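Long-range contact in CbsA (Xanthomonas oryzae pv. oryzae, PDB 5XYH), which hydrolyses cellulose as an exoglucanase (1,4-beta-cellobiosidase) of glycoside hydrolase family 6, probably releasing cellobiose from chain ends in the plant cell wall: residues 45-57 with 88-100. Sequence-based numbering, arbitrary orientation.
Sequences YPTYVWLDSIDAI and VGLVIYDMPGRDC
Val49, Trp50 and Leu51 pair in parallel with Leu90, Val91 and Ile92, two neighbouring strands of the distorted beta/alpha barrel of family 6 glycoside hydrolases. Three backbone bonds join them: Val49 N to Gly89 O, Val91 N to Val49 O, and Leu51 N to Val91 O (3.0 Å).

Just before strand 49-51, Gly89 CA sits over the centre of the Tyr48 ring, 3.3 Å from its centroid, a close CH-pi contact. On the sheet face that carries Trp50 and Val91, both Val91 methyls lie against one face of the indole. CG1, anti to the backbone N (chi1 -173°), reaches the six-membered ring, while CG2 lies over the five-membered ring, close to its normal. Trp50 NE1 bonds Gly360 O. The indole turns its edge to the Tyr93 ring in a T-shaped stack, planes at 85°. On the other sheet face, Leu51 CD1 touches Leu90 CD1 and Ile92 CD1.

Polar bonds tie the loops at the C-terminal strand ends, the barrel side that holds the active site in family 6 enzymes. Arg98 CD lies over the Tyr93 face opposite Trp50, and Arg98 NE forms a salt bridge with Asp99 OD2. A water links Asp52 OD2 to Arg98 NH2. Arg98 NH1 reaches both Tyr93 O and, at 2.8 Å in the guanidinium plane, Asp52 O.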
ATOM      1  N   TYR A  45      13.105  -2.130 -11.054  1.00 15.51           N
ATOM      2  CA  TYR A  45      11.723  -2.569 -10.960  1.00 14.75           C
ATOM      3  C   TYR A  45      10.770  -1.381 -10.934  1.00 14.60           C
ATOM      4  O   TYR A  45      11.101  -0.323 -10.393  1.00 15.00           O
ATOM      5  CB  TYR A  45      11.511  -3.411  -9.702  1.00 14.57           C
ATOM      6  CG  TYR A  45      12.258  -4.735  -9.708  1.00 15.26           C
ATOM      7  CD1 TYR A  45      12.041  -5.686 -10.711  1.00 16.11           C
ATOM      8  CD2 TYR A  45      13.149  -5.050  -8.687  1.00 16.03           C
ATOM      9  CE1 TYR A  45      12.718  -6.907 -10.708  1.00 16.77           C
ATOM     10  CE2 TYR A  45      13.815  -6.262  -8.669  1.00 16.63           C
ATOM     11  CZ  TYR A  45      13.604  -7.186  -9.689  1.00 16.94           C
ATOM     12  OH  TYR A  45      14.280  -8.392  -9.651  1.00 18.67           O
ATOM     13  N   PRO A  46       9.590  -1.532 -11.537  1.00 15.27           N
ATOM     14  CA  PRO A  46       8.574  -0.473 -11.460  1.00 15.19           C
ATOM     15  C   PRO A  46       8.158  -0.220 -10.022  1.00 13.89           C
ATOM     16  O   PRO A  46       8.003  -1.158  -9.240  1.00 13.41           O
ATOM     17  CB  PRO A  46       7.402  -1.036 -12.273  1.00 14.33           C
ATOM     18  CG  PRO A  46       7.989  -2.072 -13.156  1.00 16.25           C
ATOM     19  CD  PRO A  46       9.195  -2.632 -12.439  1.00 15.42           C
ATOM     20  N   THR A  47       7.943   1.058  -9.691  1.00 14.32           N
ATOM     21  CA  THR A  47       7.425   1.481  -8.394  1.00 13.77           C
ATOM     22  C   THR A  47       6.304   2.490  -8.607  1.00 13.62           C
ATOM     23  O   THR A  47       6.304   3.238  -9.583  1.00 13.42           O
ATOM     24  CB  THR A  47       8.522   2.111  -7.493  1.00 14.30           C
ATOM     25  OG1 THR A  47       9.187   3.157  -8.211  1.00 14.21           O
ATOM     26  CG2 THR A  47       9.549   1.064  -7.056  1.00 13.98           C
ATOM     27  N   TYR A  48       5.333   2.497  -7.694  1.00 13.35           N
ATOM     28  CA  TYR A  48       4.170   3.358  -7.857  1.00 12.74           C
ATOM     29  C   TYR A  48       4.497   4.797  -7.460  1.00 13.53           C
ATOM     30  O   TYR A  48       5.326   5.050  -6.579  1.00 13.12           O
ATOM     31  CB  TYR A  48       2.988   2.805  -7.047  1.00 13.24           C
ATOM     32  CG  TYR A  48       2.172   1.834  -7.868  1.00 13.45           C
ATOM     33  CD1 TYR A  48       2.784   0.737  -8.461  1.00 14.30           C
ATOM     34  CD2 TYR A  48       0.802   2.029  -8.095  1.00 13.46           C
ATOM     35  CE1 TYR A  48       2.078  -0.150  -9.242  1.00 13.84           C
ATOM     36  CE2 TYR A  48       0.081   1.134  -8.882  1.00 13.68           C
ATOM     37  CZ  TYR A  48       0.737   0.054  -9.451  1.00 14.16           C
ATOM     38  OH  TYR A  48       0.084  -0.854 -10.249  1.00 15.41           O
ATOM     39  N   VAL A  49       3.858   5.746  -8.149  1.00 13.24           N
ATOM     40  CA  VAL A  49       4.056   7.178  -7.914  1.00 13.02           C
ATOM     41  C   VAL A  49       2.939   7.694  -7.014  1.00 12.83           C
ATOM     42  O   VAL A  49       1.771   7.689  -7.411  1.00 12.81           O
ATOM     43  CB  VAL A  49       4.070   7.961  -9.235  1.00 13.14           C
ATOM     44  CG1 VAL A  49       4.073   9.456  -8.948  1.00 13.73           C
ATOM     45  CG2 VAL A  49       5.256   7.551 -10.098  1.00 13.63           C
ATOM     46  N   TRP A  50       3.289   8.185  -5.825  1.00 12.27           N
ATOM     47  CA  TRP A  50       2.296   8.664  -4.866  1.00 13.25           C
ATOM     48  C   TRP A  50       1.945  10.110  -5.184  1.00 13.73           C
ATOM     49  O   TRP A  50       2.810  10.990  -5.120  1.00 13.52           O
ATOM     50  CB  TRP A  50       2.811   8.550  -3.427  1.00 13.24           C
ATOM     51  CG  TRP A  50       2.842   7.139  -2.981  1.00 13.59           C
ATOM     52  CD1 TRP A  50       3.645   6.154  -3.472  1.00 13.42           C
ATOM     53  CD2 TRP A  50       2.026   6.533  -1.970  1.00 13.62           C
ATOM     54  NE1 TRP A  50       3.382   4.972  -2.832  1.00 14.05           N
ATOM     55  CE2 TRP A  50       2.390   5.173  -1.908  1.00 13.62           C
ATOM     56  CE3 TRP A  50       1.026   7.005  -1.114  1.00 14.40           C
ATOM     57  CZ2 TRP A  50       1.787   4.277  -1.030  1.00 14.01           C
ATOM     58  CZ3 TRP A  50       0.433   6.113  -0.231  1.00 14.40           C
ATOM     59  CH2 TRP A  50       0.816   4.766  -0.197  1.00 13.38           C
ATOM     60  N   LEU A  51       0.686  10.350  -5.547  1.00 13.08           N
ATOM     61  CA  LEU A  51       0.172  11.716  -5.672  1.00 13.07           C
ATOM     62  C   LEU A  51      -0.439  12.118  -4.330  1.00 13.50           C
ATOM     63  O   LEU A  51      -1.656  12.143  -4.144  1.00 13.01           O
ATOM     64  CB  LEU A  51      -0.843  11.805  -6.804  1.00 12.99           C
ATOM     65  CG  LEU A  51      -0.308  11.419  -8.183  1.00 13.90           C
ATOM     66  CD1 LEU A  51      -1.435  11.402  -9.210  1.00 12.62           C
ATOM     67  CD2 LEU A  51       0.816  12.352  -8.620  1.00 13.86           C
ATOM     68  N   ASP A  52       0.445  12.401  -3.369  1.00 13.21           N
ATOM     69  CA  ASP A  52       0.031  12.597  -1.989  1.00 13.74           C
ATOM     70  C   ASP A  52      -0.346  14.038  -1.668  1.00 14.75           C
ATOM     71  O   ASP A  52      -0.574  14.352  -0.497  1.00 14.34           O
ATOM     72  CB  ASP A  52       1.124  12.107  -1.024  1.00 14.07           C
ATOM     73  CG  ASP A  52       2.446  12.833  -1.194  1.00 15.17           C
ATOM     74  OD1 ASP A  52       2.828  13.161  -2.340  1.00 14.39           O
ATOM     75  OD2 ASP A  52       3.115  13.061  -0.165  1.00 14.10           O
ATOM     76  N   SER A  53      -0.442  14.907  -2.673  1.00 14.25           N
ATOM     77  CA  SER A  53      -0.931  16.270  -2.491  1.00 14.13           C
ATOM     78  C   SER A  53      -1.224  16.842  -3.866  1.00 14.84           C
ATOM     79  O   SER A  53      -0.783  16.307  -4.885  1.00 14.60           O
ATOM     80  CB  SER A  53       0.091  17.153  -1.765  1.00 15.30           C
ATOM     81  OG  SER A  53       1.243  17.288  -2.578  1.00 15.81           O
ATOM     82  N   ILE A  54      -1.956  17.959  -3.881  1.00 15.19           N
ATOM     83  CA  ILE A  54      -2.109  18.713  -5.122  1.00 15.16           C
ATOM     84  C   ILE A  54      -0.744  19.085  -5.683  1.00 16.21           C
ATOM     85  O   ILE A  54      -0.502  18.970  -6.889  1.00 15.65           O
ATOM     86  CB  ILE A  54      -2.985  19.955  -4.884  1.00 16.32           C
ATOM     87  CG1 ILE A  54      -4.391  19.519  -4.456  1.00 15.88           C
ATOM     88  CG2 ILE A  54      -3.018  20.829  -6.130  1.00 16.61           C
ATOM     89  CD1 ILE A  54      -5.206  20.627  -3.797  1.00 16.02           C
ATOM     90  N   ASP A  55       0.176  19.516  -4.810  1.00 16.27           N
ATOM     91  CA  ASP A  55       1.525  19.875  -5.248  1.00 16.70           C
ATOM     92  C   ASP A  55       2.220  18.727  -5.970  1.00 16.14           C
ATOM     93  O   ASP A  55       3.020  18.967  -6.881  1.00 16.33           O
ATOM     94  CB  ASP A  55       2.378  20.323  -4.061  1.00 16.34           C
ATOM     95  CG  ASP A  55       2.112  21.770  -3.648  1.00 18.82           C
ATOM     96  OD1 ASP A  55       1.631  22.581  -4.479  1.00 18.26           O
ATOM     97  OD2 ASP A  55       2.406  22.107  -2.484  1.00 18.22           O
ATOM     98  N   ALA A  56       1.949  17.477  -5.573  1.00 15.92           N
ATOM     99  CA  ALA A  56       2.581  16.344  -6.241  1.00 16.37           C
ATOM    100  C   ALA A  56       2.188  16.260  -7.716  1.00 15.79           C
ATOM    101  O   ALA A  56       2.956  15.729  -8.524  1.00 15.72           O
ATOM    102  CB  ALA A  56       2.234  15.036  -5.520  1.00 15.22           C
ATOM    103  N   ILE A  57       1.020  16.792  -8.097  1.00 15.79           N
ATOM    104  CA  ILE A  57       0.641  16.764  -9.512  1.00 16.50           C
ATOM    105  C   ILE A  57       1.608  17.592 -10.345  1.00 16.60           C
ATOM    106  O   ILE A  57       1.905  17.252 -11.501  1.00 16.27           O
ATOM    107  CB  ILE A  57      -0.810  17.254  -9.704  1.00 15.75           C
ATOM    108  CG1 ILE A  57      -1.796  16.353  -8.958  1.00 14.90           C
ATOM    109  CG2 ILE A  57      -1.164  17.298 -11.178  1.00 16.53           C
ATOM    110  CD1 ILE A  57      -3.210  16.907  -8.897  1.00 15.12           C
ATOM    111  N   VAL A  88       1.402   2.214 -15.784  1.00 15.31           N
ATOM    112  CA  VAL A  88       1.928   3.349 -15.027  1.00 15.34           C
ATOM    113  C   VAL A  88       1.203   3.371 -13.688  1.00 15.05           C
ATOM    114  O   VAL A  88      -0.010   3.610 -13.632  1.00 14.19           O
ATOM    115  CB  VAL A  88       1.748   4.677 -15.775  1.00 14.88           C
ATOM    116  CG1 VAL A  88       2.339   5.821 -14.973  1.00 15.97           C
ATOM    117  CG2 VAL A  88       2.411   4.602 -17.136  1.00 16.83           C
ATOM    118  N   GLY A  89       1.933   3.109 -12.610  1.00 13.84           N
ATOM    119  CA  GLY A  89       1.319   2.979 -11.301  1.00 13.95           C
ATOM    120  C   GLY A  89       1.222   4.306 -10.575  1.00 13.92           C
ATOM    121  O   GLY A  89       2.230   4.994 -10.378  1.00 12.57           O
ATOM    122  N   LEU A  90      -0.001   4.647 -10.150  1.00 13.26           N
ATOM    123  CA  LEU A  90      -0.291   5.872  -9.421  1.00 12.30           C
ATOM    124  C   LEU A  90      -1.041   5.531  -8.144  1.00 12.64           C
ATOM    125  O   LEU A  90      -1.847   4.597  -8.109  1.00 12.71           O
ATOM    126  CB  LEU A  90      -1.146   6.854 -10.234  1.00 11.89           C
ATOM    127  CG  LEU A  90      -0.598   7.398 -11.559  1.00 13.59           C
ATOM    128  CD1 LEU A  90      -1.620   8.318 -12.232  1.00 13.70           C
ATOM    129  CD2 LEU A  90       0.736   8.124 -11.379  1.00 12.64           C
ATOM    130  N   VAL A  91      -0.768   6.304  -7.100  1.00 12.55           N
ATOM    131  CA  VAL A  91      -1.488   6.216  -5.838  1.00 12.36           C
ATOM    132  C   VAL A  91      -2.292   7.503  -5.701  1.00 12.02           C
ATOM    133  O   VAL A  91      -1.723   8.596  -5.601  1.00 12.45           O
ATOM    134  CB  VAL A  91      -0.537   6.011  -4.658  1.00 12.81           C
ATOM    135  CG1 VAL A  91      -1.340   5.746  -3.407  1.00 12.63           C
ATOM    136  CG2 VAL A  91       0.412   4.846  -4.947  1.00 12.80           C
ATOM    137  N   ILE A  92      -3.614   7.371  -5.755  1.00 11.87           N
ATOM    138  CA  ILE A  92      -4.545   8.478  -5.559  1.00 12.10           C
ATOM    139  C   ILE A  92      -4.717   8.649  -4.051  1.00 12.41           C
ATOM    140  O   ILE A  92      -5.309   7.792  -3.391  1.00 12.50           O
ATOM    141  CB  ILE A  92      -5.893   8.196  -6.248  1.00 11.52           C
ATOM    142  CG1 ILE A  92      -5.696   7.855  -7.740  1.00 11.68           C
ATOM    143  CG2 ILE A  92      -6.894   9.364  -6.042  1.00 11.83           C
ATOM    144  CD1 ILE A  92      -4.951   8.941  -8.558  1.00 12.02           C
ATOM    145  N   TYR A  93      -4.203   9.754  -3.491  1.00 12.07           N
ATOM    146  CA  TYR A  93      -4.014   9.810  -2.039  1.00 11.67           C
ATOM    147  C   TYR A  93      -4.065  11.263  -1.549  1.00 13.05           C
ATOM    148  O   TYR A  93      -3.079  11.828  -1.082  1.00 12.25           O
ATOM    149  CB  TYR A  93      -2.684   9.144  -1.670  1.00 12.86           C
ATOM    150  CG  TYR A  93      -2.381   8.949  -0.191  1.00 12.74           C
ATOM    151  CD1 TYR A  93      -3.294   8.342   0.657  1.00 12.53           C
ATOM    152  CD2 TYR A  93      -1.147   9.327   0.333  1.00 12.34           C
ATOM    153  CE1 TYR A  93      -3.008   8.137   2.007  1.00 12.64           C
ATOM    154  CE2 TYR A  93      -0.852   9.133   1.667  1.00 14.33           C
ATOM    155  CZ  TYR A  93      -1.795   8.538   2.504  1.00 14.57           C
ATOM    156  OH  TYR A  93      -1.507   8.342   3.841  1.00 15.50           O
ATOM    157  N   ASP A  94      -5.247  11.888  -1.629  1.00 11.52           N
ATOM    158  CA  ASP A  94      -5.427  13.212  -1.036  1.00 12.79           C
ATOM    159  C   ASP A  94      -6.822  13.395  -0.436  1.00 13.23           C
ATOM    160  O   ASP A  94      -7.362  14.506  -0.447  1.00 12.97           O
ATOM    161  CB  ASP A  94      -5.155  14.321  -2.063  1.00 12.86           C
ATOM    162  CG  ASP A  94      -4.717  15.633  -1.406  1.00 14.01           C
ATOM    163  OD1 ASP A  94      -4.310  15.610  -0.220  1.00 13.07           O
ATOM    164  OD2 ASP A  94      -4.791  16.682  -2.075  1.00 13.48           O
ATOM    165  N   MET A  95      -7.405  12.329   0.102  1.00 12.91           N
ATOM    166  CA  MET A  95      -8.727  12.403   0.716  1.00 13.42           C
ATOM    167  C   MET A  95      -8.806  13.563   1.713  1.00 14.20           C
ATOM    168  O   MET A  95      -7.872  13.773   2.496  1.00 13.94           O
ATOM    169  CB  MET A  95      -9.045  11.089   1.434  1.00 13.38           C
ATOM    170  CG  MET A  95     -10.455  11.036   1.989  1.00 13.55           C
ATOM    171  SD  MET A  95     -11.694  10.863   0.682  1.00 13.85           S
ATOM    172  CE  MET A  95     -11.504   9.119   0.311  1.00 14.10           C
ATOM    173  N   PRO A  96      -9.898  14.328   1.720  1.00 14.48           N
ATOM    174  CA  PRO A  96     -10.167  15.220   2.856  1.00 14.42           C
ATOM    175  C   PRO A  96     -10.142  14.444   4.168  1.00 14.73           C
ATOM    176  O   PRO A  96     -10.643  13.327   4.254  1.00 13.74           O
ATOM    177  CB  PRO A  96     -11.569  15.767   2.557  1.00 14.54           C
ATOM    178  CG  PRO A  96     -11.763  15.575   1.072  1.00 14.81           C
ATOM    179  CD  PRO A  96     -10.987  14.336   0.724  1.00 13.69           C
ATOM    180  N   GLY A  97      -9.540  15.042   5.194  1.00 15.60           N
ATOM    181  CA  GLY A  97      -9.390  14.341   6.462  1.00 15.64           C
ATOM    182  C   GLY A  97      -8.588  13.058   6.360  1.00 15.87           C
ATOM    183  O   GLY A  97      -8.904  12.074   7.046  1.00 15.31           O
ATOM    184  N   ARG A  98      -7.547  13.058   5.519  1.00 15.19           N
ATOM    185  CA  ARG A  98      -6.779  11.851   5.218  1.00 15.55           C
ATOM    186  C   ARG A  98      -6.251  11.203   6.490  1.00 16.16           C
ATOM    187  O   ARG A  98      -5.930  11.888   7.463  1.00 16.11           O
ATOM    188  CB  ARG A  98      -5.615  12.196   4.283  1.00 14.98           C
ATOM    189  CG  ARG A  98      -5.212  11.073   3.323  1.00 14.37           C
ATOM    190  CD  ARG A  98      -4.055  11.493   2.433  1.00 13.51           C
ATOM    191  NE  ARG A  98      -2.815  11.653   3.186  1.00 14.00           N
ATOM    192  CZ  ARG A  98      -1.738  12.267   2.723  1.00 14.26           C
ATOM    193  NH1 ARG A  98      -1.739  12.772   1.502  1.00 13.54           N
ATOM    194  NH2 ARG A  98      -0.659  12.380   3.481  1.00 15.30           N
ATOM    195  N   ASP A  99      -6.208   9.869   6.491  1.00 15.34           N
ATOM    196  CA  ASP A  99      -5.610   9.081   7.570  1.00 15.78           C
ATOM    197  C   ASP A  99      -6.248   9.400   8.925  1.00 16.89           C
ATOM    198  O   ASP A  99      -5.590   9.838   9.877  1.00 16.61           O
ATOM    199  CB  ASP A  99      -4.094   9.293   7.604  1.00 16.83           C
ATOM    200  CG  ASP A  99      -3.481   9.297   6.211  1.00 16.58           C
ATOM    201  OD1 ASP A  99      -3.411   8.217   5.580  1.00 15.18           O
ATOM    202  OD2 ASP A  99      -3.078  10.381   5.744  1.00 16.63           O
ATOM    203  N   CYS A 100      -7.559   9.176   9.001  1.00 16.90           N
ATOM    204  CA  CYS A 100      -8.304   9.618  10.178  1.00 17.46           C
ATOM    205  C   CYS A 100      -7.826   8.950  11.468  1.00 18.66           C
ATOM    206  O   CYS A 100      -8.052   9.494  12.557  1.00 18.34           O
ATOM    207  CB  CYS A 100      -9.801   9.363   9.977  1.00 18.21           C
ATOM    208  SG  CYS A 100     -10.238   7.598   9.880  1.00 21.50           S
TER
HETATM  209  O   HOH W   1       1.685  13.430   2.271  1.00 15.19           O
HETATM  210  O   HOH W   2      -1.823  16.336   1.329  1.00 15.82           O